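Local coordinates for protein FdxN element excision controlling factor XisI (PDB 2NVM) that controls excision of the fdxN element, acting in the XisF-XisH-XisI complex that carries out site-specific recombination of nitrogen-fixation genes in cyanobacteria, at the interface of chains A and B. Numbering follows the deposited sequence. Chains: chain A/B, FdxN element excision controlling factor XisI.

Contact 1: the interface of chains A and B. Residues chain A 46, 61, 63, 68, 70; chain B 75, 77, 86, 111-112.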
# COMPACT_ATOMS: atom_id res chain seq x y z
N ARG A 46 -8.02 2.72 3.33
CA ARG A 46 -7.04 1.96 4.12
C ARG A 46 -5.76 2.79 4.19
O ARG A 46 -5.36 3.40 3.20
CB ARG A 46 -6.68 0.57 3.53
CG ARG A 46 -7.83 -0.45 3.40
CD ARG A 46 -8.59 -0.33 2.10
NE ARG A 46 -9.76 -1.23 2.06
CZ ARG A 46 -9.76 -2.53 1.75
NH1 ARG A 46 -8.64 -3.18 1.44
NH2 ARG A 46 -10.91 -3.20 1.74
N CYS A 61 -10.22 0.85 -1.62
CA CYS A 61 -10.38 -0.45 -2.25
C CYS A 61 -11.76 -1.03 -1.98
O CYS A 61 -12.28 -0.91 -0.87
CB CYS A 61 -9.27 -1.36 -1.75
SG CYS A 61 -9.24 -3.03 -2.35
N TRP A 63 -15.63 -2.48 -4.28
CA TRP A 63 -16.44 -2.61 -5.49
C TRP A 63 -17.54 -1.56 -5.53
O TRP A 63 -18.22 -1.35 -4.53
CB TRP A 63 -17.08 -3.99 -5.55
CG TRP A 63 -16.06 -5.03 -5.66
CD1 TRP A 63 -15.36 -5.58 -4.64
CD2 TRP A 63 -15.57 -5.61 -6.87
NE1 TRP A 63 -14.47 -6.48 -5.13
CE2 TRP A 63 -14.58 -6.54 -6.49
CE3 TRP A 63 -15.88 -5.44 -8.23
CZ2 TRP A 63 -13.87 -7.31 -7.44
CZ3 TRP A 63 -15.20 -6.24 -9.18
CH2 TRP A 63 -14.20 -7.16 -8.77
N ARG A 68 -14.42 -2.86 -10.10
CA ARG A 68 -13.37 -2.99 -9.08
C ARG A 68 -12.70 -1.63 -8.88
O ARG A 68 -12.31 -1.01 -9.87
CB ARG A 68 -12.30 -4.01 -9.54
CG ARG A 68 -11.06 -4.20 -8.63
CD ARG A 68 -11.47 -4.38 -7.19
NE ARG A 68 -10.46 -5.02 -6.38
CZ ARG A 68 -10.50 -5.13 -5.05
NH1 ARG A 68 -11.52 -4.67 -4.32
NH2 ARG A 68 -9.52 -5.76 -4.43
N GLN A 70 -9.57 0.28 -6.85
CA GLN A 70 -8.29 0.04 -6.15
C GLN A 70 -7.41 1.22 -6.57
O GLN A 70 -6.74 1.16 -7.60
CB GLN A 70 -7.70 -1.33 -6.51
CG GLN A 70 -6.52 -1.71 -5.64
CD GLN A 70 -6.02 -3.08 -5.98
OE1 GLN A 70 -6.30 -4.04 -5.25
NE2 GLN A 70 -5.34 -3.21 -7.12
N TYR B 75 -1.34 -7.16 -2.89
CA TYR B 75 -1.96 -6.48 -1.77
C TYR B 75 -2.80 -7.47 -0.96
O TYR B 75 -3.73 -8.09 -1.49
CB TYR B 75 -2.77 -5.24 -2.26
CG TYR B 75 -3.57 -4.50 -1.20
CD1 TYR B 75 -3.10 -4.38 0.14
CD2 TYR B 75 -4.75 -3.82 -1.54
CE1 TYR B 75 -3.83 -3.69 1.11
CE2 TYR B 75 -5.49 -3.12 -0.58
CZ TYR B 75 -5.01 -3.05 0.75
OH TYR B 75 -5.70 -2.37 1.71
N GLN B 77 -4.57 -8.02 3.12
CA GLN B 77 -4.98 -7.48 4.41
C GLN B 77 -5.67 -8.56 5.26
O GLN B 77 -6.25 -9.51 4.70
CB GLN B 77 -5.85 -6.21 4.31
CG GLN B 77 -7.20 -6.37 3.63
CD GLN B 77 -8.25 -5.32 3.95
OE1 GLN B 77 -8.05 -4.39 4.74
NE2 GLN B 77 -9.42 -5.51 3.36
N GLU B 86 -6.44 -8.87 -2.07
CA GLU B 86 -7.00 -7.75 -2.86
C GLU B 86 -6.37 -7.60 -4.25
O GLU B 86 -6.98 -7.05 -5.13
CB GLU B 86 -6.83 -6.43 -2.10
CG GLU B 86 -7.38 -6.37 -0.66
CD GLU B 86 -8.89 -6.39 -0.52
OE1 GLU B 86 -9.63 -6.71 -1.46
OE2 GLU B 86 -9.36 -6.12 0.60
N GLY B 111 -10.60 -10.93 -2.68
CA GLY B 111 -11.13 -9.58 -2.79
C GLY B 111 -11.13 -9.08 -4.22
O GLY B 111 -12.02 -8.33 -4.59
N PHE B 112 -10.15 -9.49 -5.02
CA PHE B 112 -10.12 -9.16 -6.47
C PHE B 112 -11.22 -9.87 -7.30
O PHE B 112 -11.40 -9.52 -8.46
CB PHE B 112 -8.73 -9.34 -7.09
CG PHE B 112 -8.28 -10.76 -7.23
CD1 PHE B 112 -8.53 -11.47 -8.42
CD2 PHE B 112 -7.55 -11.37 -6.22
CE1 PHE B 112 -8.09 -12.79 -8.56
CE2 PHE B 112 -7.09 -12.69 -6.36
CZ PHE B 112 -7.37 -13.40 -7.53
O HOH W 1 -12.12 -5.60 -1.45
O HOH W 2 -7.70 -5.51 -7.51
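A:Arg46 and A:Arg68 close on B:Glu86 from two directions in a polar, salt-bridged patch of a two-fold symmetric interface, which may tie two XisI chains into a dimer. On its anti side B:Glu86 OE1 takes NH2 of A:Arg68 at 3.1 Å, and OE2 takes NH1 of A:Arg46 at 3.1 Å from well above the carboxylate plane. That same A:Arg68 NH2 also reaches the backbone O of B:Glu86 (2.9 Å) on an in-plane lone pair, clasping side chain and main chain together. The bend of A:Arg68 at chi2 (48°) turns its guanidinium flat beneath B:Gly111, whose O lies over the centre of one face. Water 1 links A:Arg68 NH1 to B:Glu86 OE1; water 2 links NE to the B:Glu86 carbonyl. A:Arg46 NH1 also donates to the phenol OH of B:Tyr75 (3.1 Å), which lies at the edge of the guanidinium. OE1 of B:Gln77 lies over the rim of one face of that group and CB of A:Cys61 over the rim of the opposite face. Within chain B, NE2 of B:Gln77 donates to B:Glu86 OE2 at 2.8 Å, strongly bent (124° at H) and well out of the amide plane, a second-shell bond that positions the carboxylate. The indole NE1 of A:Trp63 points nearly along the C=O axis of B:Gly111 (3.1 Å to its O). Chain A contributes strands 44-50, 55-64 and 67-79; chain B, strands 67-79 and 82-87 and the loop after strand 108-110.

Contact 2: the interface of chains A and B. Residues chain A 79, 84, 111, 115, 118; chain B 40-41, 46, 63.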
# COMPACT_ATOMS: atom_id res chain seq x y z
N GLN A 79 13.57 8.78 1.21
CA GLN A 79 14.76 8.12 0.62
C GLN A 79 15.87 9.15 0.39
O GLN A 79 15.61 10.26 -0.12
CB GLN A 79 14.43 7.31 -0.64
CG GLN A 79 13.73 8.05 -1.76
CD GLN A 79 13.42 7.14 -2.97
OE1 GLN A 79 13.75 5.95 -2.98
NE2 GLN A 79 12.79 7.72 -3.99
N TRP A 84 9.63 12.15 -0.71
CA TRP A 84 9.14 12.03 -2.08
C TRP A 84 7.63 11.97 -2.03
O TRP A 84 7.09 11.06 -1.40
CB TRP A 84 9.70 10.79 -2.75
CG TRP A 84 11.13 10.94 -3.04
CD1 TRP A 84 12.14 11.02 -2.14
CD2 TRP A 84 11.72 11.02 -4.32
NE1 TRP A 84 13.34 11.16 -2.78
CE2 TRP A 84 13.12 11.16 -4.12
CE3 TRP A 84 11.21 10.97 -5.63
CZ2 TRP A 84 14.03 11.28 -5.19
CZ3 TRP A 84 12.10 11.08 -6.69
CH2 TRP A 84 13.51 11.23 -6.47
N GLY A 111 7.52 13.71 -6.67
CA GLY A 111 7.68 12.47 -7.48
C GLY A 111 6.71 12.37 -8.65
O GLY A 111 7.07 11.86 -9.72
N PRO A 115 10.92 14.30 -13.63
CA PRO A 115 12.29 14.77 -13.30
C PRO A 115 12.83 15.98 -14.09
O PRO A 115 13.57 16.80 -13.52
CB PRO A 115 13.15 13.54 -13.61
CG PRO A 115 12.31 12.44 -13.23
CD PRO A 115 10.88 12.83 -13.59
N ARG A 118 12.33 19.65 -12.55
CA ARG A 118 12.90 19.94 -11.22
C ARG A 118 14.28 20.59 -11.23
O ARG A 118 14.57 21.39 -10.34
CB ARG A 118 13.00 18.64 -10.43
CG ARG A 118 11.69 17.83 -10.33
CD ARG A 118 12.00 16.51 -9.68
NE ARG A 118 10.95 15.52 -9.90
CZ ARG A 118 11.08 14.21 -9.65
NH1 ARG A 118 12.20 13.70 -9.12
NH2 ARG A 118 10.08 13.39 -9.94
N PRO B 40 16.50 6.81 -7.61
CA PRO B 40 15.10 6.92 -7.13
C PRO B 40 13.94 7.21 -8.11
O PRO B 40 12.81 6.89 -7.76
CB PRO B 40 15.19 8.05 -6.10
CG PRO B 40 16.21 8.93 -6.65
CD PRO B 40 17.26 8.03 -7.22
N ASP B 41 14.21 7.83 -9.26
CA ASP B 41 13.18 8.18 -10.28
C ASP B 41 12.75 7.02 -11.20
O ASP B 41 11.68 7.09 -11.80
CB ASP B 41 13.67 9.30 -11.22
CG ASP B 41 14.02 10.58 -10.51
OD1 ASP B 41 13.27 10.96 -9.62
OD2 ASP B 41 15.03 11.24 -10.90
N ARG B 46 8.58 -1.31 -4.29
CA ARG B 46 8.57 -0.89 -2.88
C ARG B 46 7.63 -1.82 -2.11
O ARG B 46 6.56 -2.18 -2.61
CB ARG B 46 8.08 0.57 -2.67
CG ARG B 46 8.91 1.71 -3.30
CD ARG B 46 8.52 2.00 -4.73
NE ARG B 46 9.31 3.08 -5.35
CZ ARG B 46 9.02 4.40 -5.35
NH1 ARG B 46 7.94 4.88 -4.75
NH2 ARG B 46 9.84 5.25 -5.97
N TRP B 63 9.04 6.38 -13.32
CA TRP B 63 8.81 6.90 -14.67
C TRP B 63 9.43 6.02 -15.74
O TRP B 63 10.58 5.64 -15.61
CB TRP B 63 9.42 8.28 -14.80
CG TRP B 63 8.84 9.23 -13.88
CD1 TRP B 63 9.27 9.51 -12.63
CD2 TRP B 63 7.67 10.01 -14.11
NE1 TRP B 63 8.45 10.45 -12.05
CE2 TRP B 63 7.45 10.77 -12.93
CE3 TRP B 63 6.79 10.15 -15.19
CZ2 TRP B 63 6.39 11.69 -12.82
CZ3 TRP B 63 5.73 11.08 -15.09
CH2 TRP B 63 5.53 11.82 -13.90
O HOH W 3 10.60 10.36 -9.50
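B:Pro40 and B:Asp41, neighbours in a loop of this XisI-family protein, reach into a patch of chain A lined by A:Trp84, A:Gln79 and A:Pro115. B:Pro40 packs its ring against the rim of the A:Trp84 indole, with CG 3.5 Å from CZ2. Its CB also meets the amide end of A:Gln79, tightly, at 3.2 Å from NE2. A:Gln79 has CG between the backbone N and carbonyl carbon (chi1 56°) and is extended beyond it; this carries NE2 over the centre of the A:Trp84 ring, 3.4 Å above its plane, and leaves B:Pro40 wedged beside both. B:Asp41 meets the neighbouring stretch of the same rim, its OD1 in the ring plane by CZ3 and CH2, 3.2 Å from each. OD1 also takes NH1 of A:Arg118 at 3.0 Å in a salt bridge, on its syn side but tilted out of both planes and bent (142° at H), the guanidinium and carboxylate lying 71° apart. Both terminal nitrogens of A:Arg118 are coupled to this oxygen, NH1 directly and NH2 through water 3. A:Pro115 slides alongside B:Asp41, CG against the carboxyl carbon CG at 3.7 Å, while CA of A:Pro115 lies over one face of the A:Arg118 guanidinium. CD of A:Pro115 sits over the five-membered ring of B:Trp63, 3.8 Å from its centroid, in a CH-pi contact. The indole NE1 of B:Trp63 makes a weak hydrogen bond to O of A:Gly111.

Contact 3: the interface of chains A and B. Residues chain A 72, 75, 86-87; chain B 68, 70.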
# COMPACT_ATOMS: atom_id res chain seq x y z
N ILE A 72 -4.80 4.56 -5.29
CA ILE A 72 -3.86 5.23 -4.39
C ILE A 72 -4.27 6.71 -4.34
O ILE A 72 -4.37 7.37 -5.38
CB ILE A 72 -2.38 5.06 -4.88
CG1 ILE A 72 -2.00 3.57 -4.85
CG2 ILE A 72 -1.40 5.91 -4.05
CD1 ILE A 72 -0.64 3.26 -5.51
N TYR A 75 0.49 9.07 -1.36
CA TYR A 75 1.67 8.19 -1.22
C TYR A 75 2.95 9.00 -1.07
O TYR A 75 3.27 9.82 -1.93
CB TYR A 75 1.71 7.13 -2.37
CG TYR A 75 2.94 6.24 -2.40
CD1 TYR A 75 3.50 5.73 -1.22
CD2 TYR A 75 3.48 5.78 -3.63
CE1 TYR A 75 4.64 4.91 -1.24
CE2 TYR A 75 4.62 4.94 -3.68
CZ TYR A 75 5.18 4.51 -2.46
OH TYR A 75 6.25 3.68 -2.42
N GLU A 86 4.79 10.99 -3.96
CA GLU A 86 4.53 10.14 -5.14
C GLU A 86 3.12 10.34 -5.68
O GLU A 86 2.92 10.26 -6.88
CB GLU A 86 4.80 8.67 -4.82
CG GLU A 86 6.17 8.35 -4.18
CD GLU A 86 7.40 8.54 -5.06
OE1 GLU A 86 7.36 9.14 -6.15
OE2 GLU A 86 8.47 8.07 -4.64
N GLU A 87 2.16 10.58 -4.78
CA GLU A 87 0.77 10.84 -5.15
C GLU A 87 0.18 11.83 -4.15
O GLU A 87 0.30 11.61 -2.95
CB GLU A 87 -0.03 9.53 -5.11
CG GLU A 87 -1.50 9.65 -5.57
CD GLU A 87 -1.67 10.04 -7.04
OE1 GLU A 87 -0.83 9.66 -7.87
OE2 GLU A 87 -2.69 10.70 -7.37
N ARG B 68 4.10 7.91 -16.31
CA ARG B 68 4.07 7.72 -14.86
C ARG B 68 3.57 6.32 -14.55
O ARG B 68 2.47 5.97 -14.98
CB ARG B 68 3.10 8.73 -14.19
CG ARG B 68 2.95 8.65 -12.65
CD ARG B 68 4.31 8.62 -12.00
NE ARG B 68 4.32 8.85 -10.57
CZ ARG B 68 5.39 8.71 -9.79
NH1 ARG B 68 6.60 8.39 -10.27
NH2 ARG B 68 5.27 8.96 -8.50
N GLN B 70 2.61 3.66 -11.50
CA GLN B 70 2.23 3.57 -10.07
C GLN B 70 1.22 2.43 -10.03
O GLN B 70 0.03 2.63 -10.20
CB GLN B 70 1.67 4.90 -9.57
CG GLN B 70 1.58 4.97 -8.07
CD GLN B 70 1.11 6.35 -7.59
OE1 GLN B 70 1.94 7.20 -7.25
NE2 GLN B 70 -0.20 6.59 -7.65
O HOH W 4 1.69 9.61 -9.22
O HOH W 5 9.12 8.50 -8.20
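Both B:Gln70 and A:Glu87 set CG anti to the backbone N; the glutamine then stays extended, while the glutamate bends at chi2 (64°). The two side chains cross at about a right angle, and the amide NE2 of B:Gln70 donates to OE1 of A:Glu87 at 3.1 Å. The donor comes from above the carboxylate plane, the two flat groups being 80° apart. Along the aliphatic stretch of the glutamine, CD1 of A:Ile72 touches CG of B:Gln70 at 3.8 Å. A:Tyr75 stands by the amide oxygen with its ring steeply inclined, and CG of A:Glu86 lies over the rim of one face of that ring. B:Arg68 arrives with its guanidinium edge toward A:Glu86. Its NH2 meets the backbone O of A:Glu86 at 3.1 Å, in the carbonyl plane on a lone pair. The same NH2 reaches OE1 of A:Glu86 at 3.2 Å, on the anti side and 32° out of the carboxylate plane. Water 4 gathers the polar ends: it lies 2.7 Å from O of A:Glu86 and 2.9 Å from OE1 of A:Glu87, and also joins NE of B:Arg68 and OE1 of B:Gln70. Water 5 bridges NH1 of B:Arg68 to OE1 of A:Glu86. By fastening strand 67-79 of one chain to strands 67-79 and 82-87 of the other, the site would help hold the two copies together, if the crystal pair is the biological dimer.

The centres of the C-alpha atoms of contact 1 and contact 2 lie about 25 Å apart, with contact 3 between, about 17 Å from contact 1 and 10 Å from contact 2. All three draw on strands 67-79 and 82-87. Because the interface is two-fold symmetric, contact 3 largely repeats part of contact 1 with the chains exchanged, through Arg68, Gln70, Tyr75 and Glu86, and contact 2 overlaps its other end through Arg46, Trp63 and Gly111; the distances hold for the copies given. Salt bridges recur in all three, with proline and tryptophan packing added at contact 2, consistent with a dimer.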